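PDB 4WPM: mRNA export protein from Chaetomium thermophilum, which probably helps export mRNA from the nucleus to the cytoplasm as part of the Mex67:Mtr2 complex, this chain being the RNA recognition motif (RRM) domain of Mex67. Local coordinates for residues R59-D63 with E99-A103. Residues are numbered along the deposited sequence; the frame is centred on the assembly and turned at random.
Sequences RGIID and EPMPA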
loop_
_atom_site.group_PDB
_atom_site.type_symbol
_atom_site.label_atom_id
_atom_site.label_comp_id
_atom_site.label_asym_id
_atom_site.label_seq_id
_atom_site.Cartn_x
_atom_site.Cartn_y
_atom_site.Cartn_z
ATOM N N ARG A 59 16.428 -10.113 3.083
ATOM C CA ARG A 59 15.633 -9.298 3.996
ATOM C C ARG A 59 14.294 -8.911 3.383
ATOM O O ARG A 59 14.235 -8.359 2.283
ATOM C CB ARG A 59 16.417 -8.036 4.379
ATOM C CG ARG A 59 15.656 -7.028 5.232
ATOM C CD ARG A 59 16.259 -6.902 6.619
ATOM N NE ARG A 59 15.596 -5.861 7.402
ATOM C CZ ARG A 59 14.452 -6.025 8.059
ATOM N NH1 ARG A 59 13.822 -7.193 8.036
ATOM N NH2 ARG A 59 13.932 -5.015 8.743
ATOM N N GLY A 60 13.220 -9.208 4.110
ATOM C CA GLY A 60 11.891 -8.775 3.726
ATOM C C GLY A 60 10.994 -8.520 4.923
ATOM O O GLY A 60 11.205 -9.085 5.996
ATOM N N ILE A 61 9.985 -7.673 4.735
ATOM C CA ILE A 61 9.031 -7.346 5.795
ATOM C C ILE A 61 7.651 -7.003 5.237
ATOM O O ILE A 61 7.517 -6.650 4.065
ATOM C CB ILE A 61 9.513 -6.159 6.661
ATOM C CG1 ILE A 61 9.811 -4.943 5.783
ATOM C CG2 ILE A 61 10.761 -6.529 7.447
ATOM C CD1 ILE A 61 9.830 -3.644 6.539
ATOM N N ILE A 62 6.631 -7.120 6.085
ATOM C CA ILE A 62 5.280 -6.683 5.740
ATOM C C ILE A 62 4.964 -5.403 6.506
ATOM O O ILE A 62 4.893 -5.409 7.736
ATOM C CB ILE A 62 4.211 -7.752 6.064
ATOM C CG1 ILE A 62 4.367 -8.966 5.146
ATOM C CG2 ILE A 62 2.806 -7.174 5.889
ATOM C CD1 ILE A 62 3.515 -10.164 5.541
ATOM N N ASP A 63 4.785 -4.309 5.771
ATOM C CA ASP A 63 4.383 -3.037 6.359
ATOM C C ASP A 63 3.170 -2.480 5.625
ATOM O O ASP A 63 3.249 -2.143 4.443
ATOM C CB ASP A 63 5.535 -2.031 6.314
ATOM C CG ASP A 63 5.246 -0.780 7.120
ATOM O OD1 ASP A 63 5.513 -0.783 8.340
ATOM O OD2 ASP A 63 4.754 0.207 6.533
ATOM N N GLU A 99 12.389 4.851 -1.847
ATOM C CA GLU A 99 11.875 5.054 -0.498
ATOM C C GLU A 99 12.726 4.274 0.497
ATOM O O GLU A 99 13.154 3.158 0.200
ATOM C CB GLU A 99 10.415 4.611 -0.400
ATOM C CG GLU A 99 9.414 5.610 -0.946
ATOM C CD GLU A 99 8.006 5.047 -0.996
ATOM O OE1 GLU A 99 7.430 4.983 -2.102
ATOM O OE2 GLU A 99 7.470 4.682 0.071
ATOM N N PRO A 100 12.979 4.852 1.682
ATOM C CA PRO A 100 13.731 4.079 2.677
ATOM C C PRO A 100 12.926 2.901 3.212
ATOM O O PRO A 100 11.721 3.025 3.424
ATOM C CB PRO A 100 14.007 5.103 3.783
ATOM C CG PRO A 100 12.924 6.117 3.641
ATOM C CD PRO A 100 12.619 6.193 2.175
ATOM N N MET A 101 13.591 1.770 3.425
ATOM C CA MET A 101 12.932 0.597 3.983
ATOM C C MET A 101 12.510 0.877 5.423
ATOM O O MET A 101 13.315 1.370 6.213
ATOM C CB MET A 101 13.861 -0.617 3.919
ATOM C CG MET A 101 13.156 -1.953 4.087
ATOM S SD MET A 101 13.949 -3.270 3.148
ATOM C CE MET A 101 13.093 -4.707 3.785
ATOM N N PRO A 102 11.251 0.568 5.775
ATOM C CA PRO A 102 10.831 0.846 7.152
ATOM C C PRO A 102 11.400 -0.171 8.138
ATOM O O PRO A 102 11.507 -1.352 7.808
ATOM C CB PRO A 102 9.305 0.762 7.079
ATOM C CG PRO A 102 9.034 -0.170 5.963
ATOM C CD PRO A 102 10.149 0.014 4.965
ATOM N N ALA A 103 11.766 0.291 9.329
ATOM C CA ALA A 103 12.367 -0.575 10.337
ATOM C C ALA A 103 11.382 -1.644 10.797
ATOM O O ALA A 103 11.760 -2.795 11.015
ATOM C CB ALA A 103 12.843 0.249 11.522
#
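An apolar, side-chain-mediated surface contact brings the segment that follows the last sheet strand, 90-97, back across the open face of the sheet to the edge strand 59-63. The two segments bury 278 Å² between them, and neither backbone pairs with the other. Alternation along the extended strand sends the side chains of Arg59, Ile61 and Asp63 to the same face, toward Met101 and Pro102. The extended Met101 side chain lays its terminal methyl between two of them, with CE 3.7 Å from CG of Arg59 and 3.8 Å from CG1 of Ile61. Pro102 packs beside it, its CG 3.6 Å from CD1 of Ile61 and 4.0 Å from CB of Asp63, while CD1 of Ile61 comes within 3.1 Å of O of Pro102. The Arg59 guanidinium reaches toward the last ordered residue, where O of Ala103 lies near its plane, 3.8 Å from NH2 of Arg59, too far for a hydrogen bond. Trp68 of the adjacent strand 66-71 touches Ile61, Asp63 and Pro102, extending the apolar patch across the sheet. A C-terminal extension lying over the sheet face opposite the two helices is a recurrent variation on the RRM fold, whose β-sheet face commonly binds RNA.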